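Side-chain contacts in peroxide stress regulator PerR, FUR family (Streptococcus pyogenes, PDB 4LMY), which probably senses peroxide stress through a bound metal and controls transcription by binding DNA as a dimer of the ferric uptake regulator family: residues E18-K23 and V74-V79; N101-C104 and K109-D112; M38-E43 and G130-R135; P45-I50 and N68-L73. All coordinates share one frame; numbering follows the deposited sequence.

Contact 1 (E18-K23 and V74-V79). With ZN (zinc ion), chain E.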
loop_
_atom_site.group_PDB
_atom_site.type_symbol
_atom_site.label_atom_id
_atom_site.label_comp_id
_atom_site.label_asym_id
_atom_site.label_seq_id
_atom_site.Cartn_x
_atom_site.Cartn_y
_atom_site.Cartn_z
ATOM N N GLU B 18 -9.641 -11.027 15.409
ATOM C CA GLU B 18 -8.592 -11.856 15.995
ATOM C C GLU B 18 -8.044 -11.245 17.283
ATOM O O GLU B 18 -7.898 -11.937 18.290
ATOM C CB GLU B 18 -7.459 -12.097 14.992
ATOM C CG GLU B 18 -6.291 -12.907 15.544
ATOM C CD GLU B 18 -6.667 -14.340 15.893
ATOM O OE1 GLU B 18 -5.926 -14.974 16.675
ATOM O OE2 GLU B 18 -7.693 -14.838 15.382
ATOM N N HIS B 19 -7.756 -9.948 17.247
ATOM C CA HIS B 19 -7.276 -9.231 18.425
ATOM C C HIS B 19 -8.302 -9.267 19.555
ATOM O O HIS B 19 -7.951 -9.475 20.717
ATOM C CB HIS B 19 -6.942 -7.778 18.080
ATOM C CG HIS B 19 -5.611 -7.602 17.413
ATOM N ND1 HIS B 19 -4.505 -7.120 18.081
ATOM C CD2 HIS B 19 -5.211 -7.833 16.142
ATOM C CE1 HIS B 19 -3.480 -7.068 17.249
ATOM N NE2 HIS B 19 -3.881 -7.492 16.065
ATOM N N LEU B 20 -9.570 -9.060 19.209
ATOM C CA LEU B 20 -10.641 -9.071 20.205
ATOM C C LEU B 20 -10.844 -10.457 20.817
ATOM O O LEU B 20 -11.063 -10.578 22.023
ATOM C CB LEU B 20 -11.953 -8.551 19.610
ATOM C CG LEU B 20 -11.990 -7.070 19.224
ATOM C CD1 LEU B 20 -13.400 -6.653 18.830
ATOM C CD2 LEU B 20 -11.453 -6.195 20.344
ATOM N N ARG B 21 -10.775 -11.496 19.987
ATOM C CA ARG B 21 -10.865 -12.871 20.472
ATOM C C ARG B 21 -9.729 -13.170 21.439
ATOM O O ARG B 21 -9.935 -13.794 22.481
ATOM C CB ARG B 21 -10.811 -13.872 19.317
ATOM C CG ARG B 21 -12.071 -13.964 18.480
ATOM C CD ARG B 21 -11.992 -15.148 17.526
ATOM N NE ARG B 21 -12.829 -14.957 16.346
ATOM C CZ ARG B 21 -12.365 -14.625 15.146
ATOM N NH1 ARG B 21 -11.062 -14.455 14.955
ATOM N NH2 ARG B 21 -13.206 -14.470 14.134
ATOM N N GLU B 22 -8.529 -12.722 21.080
ATOM C CA GLU B 22 -7.349 -12.901 21.921
ATOM C C GLU B 22 -7.570 -12.323 23.316
ATOM O O GLU B 22 -7.050 -12.844 24.302
ATOM C CB GLU B 22 -6.122 -12.250 21.275
ATOM C CG GLU B 22 -5.520 -13.046 20.129
ATOM C CD GLU B 22 -4.404 -12.297 19.420
ATOM O OE1 GLU B 22 -4.239 -11.084 19.677
ATOM O OE2 GLU B 22 -3.691 -12.922 18.606
ATOM N N LYS B 23 -8.356 -11.254 23.391
ATOM C CA LYS B 23 -8.631 -10.585 24.658
ATOM C C LYS B 23 -9.931 -11.069 25.300
ATOM O O LYS B 23 -10.372 -10.515 26.307
ATOM C CB LYS B 23 -8.696 -9.072 24.456
ATOM C CG LYS B 23 -7.495 -8.483 23.739
ATOM C CD LYS B 23 -6.210 -8.728 24.507
ATOM C CE LYS B 23 -5.342 -7.481 24.514
ATOM N NZ LYS B 23 -6.023 -6.357 25.218
ATOM N N VAL B 74 -11.452 2.040 20.378
ATOM C CA VAL B 74 -10.483 3.094 20.669
ATOM C C VAL B 74 -9.400 2.587 21.617
ATOM O O VAL B 74 -8.210 2.814 21.393
ATOM C CB VAL B 74 -11.162 4.352 21.258
ATOM C CG1 VAL B 74 -10.138 5.262 21.921
ATOM C CG2 VAL B 74 -11.917 5.104 20.173
ATOM N N ASP B 75 -9.817 1.886 22.668
ATOM C CA ASP B 75 -8.880 1.353 23.651
ATOM C C ASP B 75 -7.987 0.259 23.069
ATOM O O ASP B 75 -6.793 0.208 23.359
ATOM C CB ASP B 75 -9.622 0.829 24.883
ATOM C CG ASP B 75 -10.318 1.931 25.658
ATOM O OD1 ASP B 75 -10.068 3.117 25.360
ATOM O OD2 ASP B 75 -11.111 1.611 26.567
ATOM N N GLU B 76 -8.566 -0.612 22.247
ATOM C CA GLU B 76 -7.803 -1.701 21.641
ATOM C C GLU B 76 -6.940 -1.220 20.473
ATOM O O GLU B 76 -6.181 -1.995 19.891
ATOM C CB GLU B 76 -8.726 -2.846 21.206
ATOM C CG GLU B 76 -9.486 -3.507 22.351
ATOM C CD GLU B 76 -8.571 -4.100 23.409
ATOM O OE1 GLU B 76 -8.960 -4.102 24.597
ATOM O OE2 GLU B 76 -7.470 -4.572 23.055
ATOM N N GLY B 77 -7.070 0.059 20.131
ATOM C CA GLY B 77 -6.167 0.702 19.191
ATOM C C GLY B 77 -6.507 0.573 17.719
ATOM O O GLY B 77 -5.612 0.558 16.874
ATOM N N PHE B 78 -7.795 0.495 17.402
ATOM C CA PHE B 78 -8.217 0.357 16.011
ATOM C C PHE B 78 -8.958 1.589 15.495
ATOM O O PHE B 78 -9.175 1.734 14.292
ATOM C CB PHE B 78 -9.071 -0.899 15.831
ATOM C CG PHE B 78 -8.357 -2.170 16.188
ATOM C CD1 PHE B 78 -7.308 -2.628 15.409
ATOM C CD2 PHE B 78 -8.732 -2.907 17.298
ATOM C CE1 PHE B 78 -6.645 -3.795 15.730
ATOM C CE2 PHE B 78 -8.072 -4.077 17.626
ATOM C CZ PHE B 78 -7.027 -4.520 16.838
ATOM N N VAL B 79 -9.344 2.472 16.410
ATOM C CA VAL B 79 -10.050 3.699 16.052
ATOM C C VAL B 79 -9.502 4.880 16.853
ATOM O O VAL B 79 -9.227 4.753 18.046
ATOM C CB VAL B 79 -11.579 3.560 16.285
ATOM C CG1 VAL B 79 -12.268 4.919 16.250
ATOM C CG2 VAL B 79 -12.196 2.621 15.254
HETATM ZN ZN ZN E . -2.726 -7.803 14.267
#

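Contact 2 (N101-C104 and K109-D112). With ZN (zinc ion), chain F.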
loop_
_atom_site.group_PDB
_atom_site.type_symbol
_atom_site.label_atom_id
_atom_site.label_comp_id
_atom_site.label_asym_id
_atom_site.label_seq_id
_atom_site.Cartn_x
_atom_site.Cartn_y
_atom_site.Cartn_z
ATOM N N ASN B 101 0.753 -11.524 3.530
ATOM C CA ASN B 101 1.763 -12.536 3.239
ATOM C C ASN B 101 2.805 -12.069 2.231
ATOM O O ASN B 101 2.501 -11.308 1.314
ATOM C CB ASN B 101 1.112 -13.814 2.715
ATOM C CG ASN B 101 0.478 -14.635 3.812
ATOM O OD1 ASN B 101 0.864 -14.540 4.977
ATOM N ND2 ASN B 101 -0.491 -15.463 3.445
ATOM N N VAL B 102 4.037 -12.527 2.411
ATOM C CA VAL B 102 5.037 -12.417 1.360
ATOM C C VAL B 102 5.480 -13.831 1.000
ATOM O O VAL B 102 5.868 -14.615 1.869
ATOM C CB VAL B 102 6.229 -11.501 1.752
ATOM C CG1 VAL B 102 6.923 -11.993 3.012
ATOM C CG2 VAL B 102 7.212 -11.391 0.596
ATOM N N VAL B 103 5.380 -14.169 -0.280
ATOM C CA VAL B 103 5.636 -15.532 -0.730
ATOM C C VAL B 103 6.923 -15.602 -1.537
ATOM O O VAL B 103 7.155 -14.768 -2.410
ATOM C CB VAL B 103 4.472 -16.054 -1.604
ATOM C CG1 VAL B 103 4.710 -17.499 -1.997
ATOM C CG2 VAL B 103 3.143 -15.902 -0.868
ATOM N N CYS B 104 7.765 -16.591 -1.247
ATOM C CA CYS B 104 9.012 -16.741 -1.985
ATOM C C CYS B 104 8.752 -17.306 -3.372
ATOM O O CYS B 104 8.154 -18.371 -3.515
ATOM C CB CYS B 104 10.015 -17.624 -1.238
ATOM S SG CYS B 104 11.618 -17.759 -2.091
ATOM N N LYS B 109 8.003 -20.521 0.331
ATOM C CA LYS B 109 7.899 -20.255 1.759
ATOM C C LYS B 109 7.192 -18.929 2.002
ATOM O O LYS B 109 7.436 -17.943 1.304
ATOM C CB LYS B 109 9.277 -20.259 2.421
ATOM C CG LYS B 109 9.228 -20.294 3.936
ATOM C CD LYS B 109 10.524 -20.830 4.525
ATOM C CE LYS B 109 10.428 -20.941 6.041
ATOM N NZ LYS B 109 11.418 -21.904 6.602
ATOM N N ILE B 110 6.312 -18.924 2.995
ATOM C CA ILE B 110 5.488 -17.764 3.294
ATOM C C ILE B 110 5.883 -17.118 4.613
ATOM O O ILE B 110 6.054 -17.796 5.627
ATOM C CB ILE B 110 3.996 -18.147 3.368
ATOM C CG1 ILE B 110 3.524 -18.715 2.027
ATOM C CG2 ILE B 110 3.153 -16.944 3.763
ATOM C CD1 ILE B 110 2.076 -19.165 2.031
ATOM N N ALA B 111 6.036 -15.801 4.584
ATOM C CA ALA B 111 6.174 -15.013 5.794
ATOM C C ALA B 111 5.061 -13.977 5.765
ATOM O O ALA B 111 4.460 -13.742 4.718
ATOM C CB ALA B 111 7.535 -14.343 5.840
ATOM N N ASP B 112 4.769 -13.369 6.907
ATOM C CA ASP B 112 3.773 -12.307 6.940
ATOM C C ASP B 112 4.319 -11.070 7.636
ATOM O O ASP B 112 5.246 -11.157 8.443
ATOM C CB ASP B 112 2.476 -12.780 7.604
ATOM C CG ASP B 112 2.681 -13.239 9.033
ATOM O OD1 ASP B 112 2.598 -12.391 9.945
ATOM O OD2 ASP B 112 2.919 -14.446 9.241
HETATM ZN ZN ZN F . 12.779 -19.206 -0.762
HETATM O O HOH W 1 1.314 -16.314 6.851
#

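Contact 3 (M38-E43 and G130-R135)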
loop_
_atom_site.group_PDB
_atom_site.type_symbol
_atom_site.label_atom_id
_atom_site.label_comp_id
_atom_site.label_asym_id
_atom_site.label_seq_id
_atom_site.Cartn_x
_atom_site.Cartn_y
_atom_site.Cartn_z
ATOM N N MET B 38 -17.002 1.195 10.205
ATOM C CA MET B 38 -15.861 2.079 10.414
ATOM C C MET B 38 -14.768 1.843 9.378
ATOM O O MET B 38 -14.138 2.787 8.902
ATOM C CB MET B 38 -15.296 1.909 11.826
ATOM C CG MET B 38 -16.220 2.413 12.928
ATOM S SD MET B 38 -16.704 4.131 12.679
ATOM C CE MET B 38 -15.108 4.940 12.747
ATOM N N ILE B 39 -14.551 0.578 9.034
ATOM C CA ILE B 39 -13.569 0.214 8.018
ATOM C C ILE B 39 -13.945 0.785 6.655
ATOM O O ILE B 39 -13.092 1.302 5.929
ATOM C CB ILE B 39 -13.412 -1.319 7.918
ATOM C CG1 ILE B 39 -12.695 -1.850 9.157
ATOM C CG2 ILE B 39 -12.643 -1.711 6.659
ATOM C CD1 ILE B 39 -12.600 -3.343 9.205
ATOM N N GLN B 40 -15.227 0.704 6.317
ATOM C CA GLN B 40 -15.702 1.155 5.014
ATOM C C GLN B 40 -15.901 2.665 4.944
ATOM O O GLN B 40 -15.968 3.234 3.854
ATOM C CB GLN B 40 -17.007 0.452 4.640
ATOM C CG GLN B 40 -16.875 -1.045 4.441
ATOM C CD GLN B 40 -18.022 -1.625 3.639
ATOM O OE1 GLN B 40 -19.039 -0.966 3.423
ATOM N NE2 GLN B 40 -17.860 -2.861 3.185
ATOM N N SER B 41 -16.003 3.312 6.102
ATOM C CA SER B 41 -16.303 4.741 6.142
ATOM C C SER B 41 -15.216 5.589 5.488
ATOM O O SER B 41 -14.037 5.490 5.829
ATOM C CB SER B 41 -16.557 5.214 7.574
ATOM O OG SER B 41 -17.053 6.544 7.578
ATOM N N THR B 42 -15.634 6.424 4.543
ATOM C CA THR B 42 -14.720 7.280 3.802
ATOM C C THR B 42 -14.771 8.694 4.351
ATOM O O THR B 42 -14.510 9.669 3.645
ATOM C CB THR B 42 -15.075 7.294 2.319
ATOM O OG1 THR B 42 -16.440 7.699 2.160
ATOM C CG2 THR B 42 -14.900 5.906 1.742
ATOM N N GLU B 43 -15.127 8.787 5.624
ATOM C CA GLU B 43 -15.142 10.045 6.343
ATOM C C GLU B 43 -14.857 9.736 7.802
ATOM O O GLU B 43 -14.466 8.619 8.141
ATOM C CB GLU B 43 -16.497 10.736 6.185
ATOM C CG GLU B 43 -17.679 9.783 6.225
ATOM C CD GLU B 43 -19.010 10.496 6.126
ATOM O OE1 GLU B 43 -19.141 11.412 5.287
ATOM O OE2 GLU B 43 -19.926 10.142 6.895
ATOM N N GLY B 130 -14.756 7.215 -6.965
ATOM C CA GLY B 130 -16.119 7.250 -6.469
ATOM C C GLY B 130 -16.666 5.884 -6.078
ATOM O O GLY B 130 -17.798 5.783 -5.608
ATOM N N TYR B 131 -15.874 4.834 -6.281
ATOM C CA TYR B 131 -16.266 3.492 -5.846
ATOM C C TYR B 131 -16.326 3.401 -4.323
ATOM O O TYR B 131 -15.481 3.967 -3.624
ATOM C CB TYR B 131 -15.268 2.440 -6.337
ATOM C CG TYR B 131 -15.382 2.022 -7.786
ATOM C CD1 TYR B 131 -15.434 0.675 -8.132
ATOM C CD2 TYR B 131 -15.422 2.964 -8.804
ATOM C CE1 TYR B 131 -15.513 0.279 -9.452
ATOM C CE2 TYR B 131 -15.508 2.580 -10.128
ATOM C CZ TYR B 131 -15.559 1.235 -10.445
ATOM O OH TYR B 131 -15.640 0.847 -11.761
ATOM N N LYS B 132 -17.319 2.683 -3.808
ATOM C CA LYS B 132 -17.318 2.304 -2.403
ATOM C C LYS B 132 -16.493 1.033 -2.296
ATOM O O LYS B 132 -16.935 -0.033 -2.719
ATOM C CB LYS B 132 -18.736 2.056 -1.891
ATOM C CG LYS B 132 -18.798 1.706 -0.416
ATOM C CD LYS B 132 -20.230 1.632 0.073
ATOM C CE LYS B 132 -20.358 2.285 1.439
ATOM N NZ LYS B 132 -19.883 3.698 1.411
ATOM N N VAL B 133 -15.287 1.154 -1.751
ATOM C CA VAL B 133 -14.332 0.049 -1.729
ATOM C C VAL B 133 -14.766 -1.077 -0.793
ATOM O O VAL B 133 -15.108 -0.836 0.363
ATOM C CB VAL B 133 -12.924 0.538 -1.320
ATOM C CG1 VAL B 133 -11.924 -0.603 -1.399
ATOM C CG2 VAL B 133 -12.487 1.692 -2.210
ATOM N N THR B 134 -14.742 -2.305 -1.302
ATOM C CA THR B 134 -15.169 -3.474 -0.536
ATOM C C THR B 134 -13.986 -4.282 -0.011
ATOM O O THR B 134 -14.009 -4.772 1.119
ATOM C CB THR B 134 -16.065 -4.405 -1.375
ATOM O OG1 THR B 134 -15.435 -4.680 -2.632
ATOM C CG2 THR B 134 -17.423 -3.759 -1.625
ATOM N N ARG B 135 -12.959 -4.428 -0.838
ATOM C CA ARG B 135 -11.798 -5.232 -0.475
ATOM C C ARG B 135 -10.611 -4.947 -1.387
ATOM O O ARG B 135 -10.771 -4.671 -2.577
ATOM C CB ARG B 135 -12.148 -6.719 -0.540
ATOM C CG ARG B 135 -12.549 -7.183 -1.934
ATOM C CD ARG B 135 -13.266 -8.523 -1.908
ATOM N NE ARG B 135 -13.810 -8.863 -3.221
ATOM C CZ ARG B 135 -13.192 -9.626 -4.117
ATOM N NH1 ARG B 135 -12.001 -10.146 -3.850
ATOM N NH2 ARG B 135 -13.771 -9.876 -5.284
#

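Contact 4 (P45-I50 and N68-L73)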
loop_
_atom_site.group_PDB
_atom_site.type_symbol
_atom_site.label_atom_id
_atom_site.label_comp_id
_atom_site.label_asym_id
_atom_site.label_seq_id
_atom_site.Cartn_x
_atom_site.Cartn_y
_atom_site.Cartn_z
ATOM N N PRO B 45 -16.915 9.776 10.972
ATOM C CA PRO B 45 -18.266 9.937 11.515
ATOM C C PRO B 45 -18.288 10.189 13.015
ATOM O O PRO B 45 -17.415 9.726 13.750
ATOM C CB PRO B 45 -18.922 8.589 11.205
ATOM C CG PRO B 45 -17.793 7.626 11.211
ATOM C CD PRO B 45 -16.632 8.376 10.614
ATOM N N SER B 46 -19.294 10.932 13.456
ATOM C CA SER B 46 -19.557 11.103 14.874
ATOM C C SER B 46 -20.279 9.861 15.380
ATOM O O SER B 46 -20.686 9.009 14.590
ATOM C CB SER B 46 -20.438 12.327 15.098
ATOM O OG SER B 46 -21.705 12.137 14.495
ATOM N N ALA B 47 -20.443 9.763 16.694
ATOM C CA ALA B 47 -21.185 8.654 17.280
ATOM C C ALA B 47 -22.631 8.670 16.800
ATOM O O ALA B 47 -23.226 7.619 16.563
ATOM C CB ALA B 47 -21.128 8.720 18.797
ATOM N N ASP B 48 -23.190 9.870 16.652
ATOM C CA ASP B 48 -24.567 10.020 16.194
ATOM C C ASP B 48 -24.737 9.536 14.759
ATOM O O ASP B 48 -25.728 8.884 14.434
ATOM C CB ASP B 48 -25.028 11.474 16.305
ATOM C CG ASP B 48 -26.506 11.640 15.999
ATOM O OD1 ASP B 48 -27.335 11.117 16.774
ATOM O OD2 ASP B 48 -26.840 12.296 14.990
ATOM N N LYS B 49 -23.767 9.861 13.909
ATOM C CA LYS B 49 -23.799 9.450 12.508
ATOM C C LYS B 49 -23.793 7.932 12.380
ATOM O O LYS B 49 -24.593 7.362 11.638
ATOM C CB LYS B 49 -22.614 10.035 11.738
ATOM C CG LYS B 49 -22.507 9.524 10.306
ATOM C CD LYS B 49 -22.832 10.608 9.295
ATOM C CE LYS B 49 -22.902 10.044 7.884
ATOM N NZ LYS B 49 -24.258 9.528 7.543
ATOM N N ILE B 50 -22.884 7.287 13.106
ATOM C CA ILE B 50 -22.822 5.831 13.145
ATOM C C ILE B 50 -24.168 5.268 13.581
ATOM O O ILE B 50 -24.719 4.371 12.942
ATOM C CB ILE B 50 -21.744 5.341 14.131
ATOM C CG1 ILE B 50 -20.367 5.889 13.752
ATOM C CG2 ILE B 50 -21.730 3.822 14.190
ATOM C CD1 ILE B 50 -19.297 5.623 14.792
ATOM N N ASN B 68 -20.377 2.326 23.543
ATOM C CA ASN B 68 -19.773 1.132 24.127
ATOM C C ASN B 68 -18.802 0.465 23.163
ATOM O O ASN B 68 -17.690 0.088 23.540
ATOM C CB ASN B 68 -20.846 0.126 24.550
ATOM C CG ASN B 68 -21.624 0.575 25.774
ATOM O OD1 ASN B 68 -21.183 1.452 26.516
ATOM N ND2 ASN B 68 -22.783 -0.031 25.992
ATOM N N ASN B 69 -19.230 0.327 21.914
ATOM C CA ASN B 69 -18.406 -0.311 20.893
ATOM C C ASN B 69 -17.196 0.533 20.502
ATOM O O ASN B 69 -16.102 0.004 20.307
ATOM C CB ASN B 69 -19.246 -0.644 19.659
ATOM C CG ASN B 69 -20.031 -1.929 19.821
ATOM O OD1 ASN B 69 -19.547 -3.008 19.482
ATOM N ND2 ASN B 69 -21.251 -1.822 20.340
ATOM N N LEU B 70 -17.398 1.842 20.387
ATOM C CA LEU B 70 -16.307 2.762 20.077
ATOM C C LEU B 70 -15.250 2.754 21.177
ATOM O O LEU B 70 -14.055 2.842 20.899
ATOM C CB LEU B 70 -16.838 4.182 19.868
ATOM C CG LEU B 70 -17.690 4.414 18.617
ATOM C CD1 LEU B 70 -18.255 5.823 18.606
ATOM C CD2 LEU B 70 -16.890 4.146 17.347
ATOM N N LYS B 71 -15.704 2.640 22.422
ATOM C CA LYS B 71 -14.812 2.583 23.577
ATOM C C LYS B 71 -13.855 1.398 23.479
ATOM O O LYS B 71 -12.657 1.534 23.728
ATOM C CB LYS B 71 -15.626 2.499 24.870
ATOM C CG LYS B 71 -14.818 2.144 26.105
ATOM C CD LYS B 71 -14.820 3.277 27.115
ATOM C CE LYS B 71 -14.937 2.742 28.534
ATOM N NZ LYS B 71 -13.896 1.720 28.834
ATOM N N VAL B 72 -14.390 0.240 23.109
ATOM C CA VAL B 72 -13.577 -0.957 22.924
ATOM C C VAL B 72 -12.572 -0.764 21.792
ATOM O O VAL B 72 -11.381 -1.031 21.954
ATOM C CB VAL B 72 -14.452 -2.195 22.635
ATOM C CG1 VAL B 72 -13.594 -3.361 22.164
ATOM C CG2 VAL B 72 -15.259 -2.578 23.872
ATOM N N LEU B 73 -13.054 -0.285 20.650
ATOM C CA LEU B 73 -12.200 -0.096 19.479
ATOM C C LEU B 73 -11.108 0.954 19.693
ATOM O O LEU B 73 -9.976 0.778 19.242
ATOM C CB LEU B 73 -13.044 0.253 18.250
ATOM C CG LEU B 73 -13.995 -0.856 17.791
ATOM C CD1 LEU B 73 -14.690 -0.469 16.494
ATOM C CD2 LEU B 73 -13.261 -2.183 17.639
#

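Contact 1 (E18-K23 and V74-V79)
The ring of Phe-78 drives its edge into one face of the His-19 imidazole, a T-shaped pair with planes at 80° and centroids 5.2 Å apart. The leading atom is Phe-78 CZ, 3.4 Å from His-19 CG and displaced from the middle of the imidazole toward its rim. A chi1 of -80° puts CG beside the backbone N, so that CB and CG meet the phenyl edge while NE2 points on to the metal: His-19 NE2 binds the zinc ion at 2.2 Å. His-4, His-6, His-97 and His-99 complete this site, so Phe-78 acts as an apolar second-shell neighbour of a ligand.

A salt bridge forms the polar part. Lys-23 NZ lies 3.2 Å from Glu-76 OE2, on the syn lone pair of that oxygen, and the two side chains approach from opposite directions. Apolar packing is slight: Leu-20 CD2 lies 3.9 Å from Glu-76 CG.

Gly-77, with positive phi, closes helix 63-75 in a Schellman motif just ahead of Phe-78. The contact thus joins the C-terminal ends of helices 12-22 and 63-75, while Phe-78 also packs on Val-16 and on Phe-94 of strand 91-94.

Contact 2 (N101-C104 and K109-D112)
Asn-101 to Cys-104 and Lys-109 to Asp-112 pair as the antiparallel strands of a beta hairpin, their short axes 4.4 Å apart at closest and 155° between directions. Val-102 and Ala-111 form a hydrogen-bonded pair: Val-102 N donates to Ala-111 O at 2.6 Å, and Ala-111 N returns a bond to Val-102 O at 3.0 Å. Both are nearly straight at the hydrogen. Cys-104 N adds a third, to Lys-109 O.

Asn-101, Val-103, Ile-110 and Asp-112 share one face of the sheet. The methyl Ile-110 CG2 sits 3.5 Å from Asn-101 CG, the two side chains crossing at a slant, while Ile-110 CG1 runs alongside Val-103 CG2 in the same direction. Asn-101 OD1 accepts from a water at 2.6 Å, which also gives a weak bond to Asp-112 OD2. The other carboxylate oxygen, Asp-112 OD1, is hydrogen-bonded to Ser-5.

Val-102 CG1 and Ala-111 CB, 3.7 Å apart, meet on the reverse face, where Tyr-131 of the second subunit packs against both. With chi1 at -177°, Cys-104 SG stands opposite its backbone N across the CA-CB bond, and it binds zinc at 2.3 Å together with Cys-107, Cys-144 and Cys-147.

Coordination by four cysteines is consistent with a structural zinc site, as in other members of the family. Here the hairpin ladder, through the bond from Cys-104 N, fixes the backbone of one ligand, and the thiolate charge is probably shared with the metal.

Contact 3 (M38-E43 and G130-R135)
Gln-40 and Lys-132 meet in a sparse surface contact between the C-terminal end of helix 29-40 and strand 132-135. The two segments bury 177 Å², counting both sides, but just two residue pairs come within 4.5 Å, none nearer than 4.0 Å, and none is hydrogen-bonded. The nearest CA atoms, those of Gln-40 and Val-133, are 7.0 Å apart, and the approach is made by the side chains.

Gln-40 leaves the last helical turn with CG beside its backbone N (chi1 -65°) and runs extended beyond it, which carries the amide to the strand. There Gln-40 OE1 lies 4.0 Å from Lys-132 CE, a van der Waals approach to a methylene next to the ammonium group. The lysine begins extended, then bends at chi3 and chi4; the two side chains cross at about a right angle. Val-133 O lies over the face of the amide, 4.4 Å from Gln-40 NE2, with no hydrogen bond between them. Between these two segments the amide and the lysine make van der Waals contact without a polar bond.

Beyond Gln-40, Ser-41 leaves helical geometry with its CB directed away from the strand, while Thr-42 is directed toward it and packs on His-126 of helix 118-129. Val-133 rests on Ala-125 of that same helix, and Ile-39 touches its Met-119. Strand 132-135 also pairs antiparallel with a strand of the second subunit, where Arg-135 forms a salt bridge with Glu-105 of that subunit. The strand thus meets both the end of helix 29-40 and the second subunit, and helix 118-129 packs against both segments.

Contact 4 (P45-I50 and N68-L73)
Leu-70 and Ile-50 reach toward each other tip to tip between helices 63-75 and 47-54, and the leucine carries the whole contact. Its CB points toward the opposite helix, and chi1 of -69° sets CG beside the backbone N. CB and CG have no partner within 4.2 Å in residues 45-50; the fork beyond them makes the touch. Leu-70 CD1 lies 4.1 Å from Ala-47 CB and 4.0 Å from Ile-50 CD1, spanning two residues one helical turn apart. The other methyl, Leu-70 CD2, approaches Ile-50 CD1 to 3.8 Å.

Ile-50 meets it with the end of its longer branch: CG1 lies beside the backbone N, and chi2 of 171° stretches CD1 outward. Ser-46 is the N-cap of helix 47-54, its OG accepting from Lys-49 N at 3.1 Å.

Val-66 and Tyr-67 extend the packing on Ile-50 and Ala-47, and Tyr-92 adjoins Leu-70. The arrangement is consistent with the helix-turn-helix of a FUR-family winged-helix domain, helix 63-75 probably being the recognition helix. The three touching residues are buried and meet through methyl carbons, so dispersion and water exclusion hold the helices; polar bonds such as the Ser-46 cap lie outside this surface.

Overall arrangement
Contacts 1 and 4 share helix 63-75 and touch directly: Phe-78 N probably bonds to Leu-73 O at 2.9 Å, and Leu-20 CD2 packs on Val-72 CG1 at 4.0 Å. Contact 3 meets contact 4 through Met-38 SD, 3.7 Å from Ile-50 CD1. Contact 4 therefore touches both contact 1 and contact 3, which do not touch each other (centres about 21 Å apart). Contact 2 stands apart, its centre about 35 Å from that of contact 4 and 25 Å from that of contact 1. Each of contacts 1 and 2 supplies a ligand to a different zinc site, histidine-rich and four-cysteine respectively. Contacts 2 and 3 both touch the second subunit.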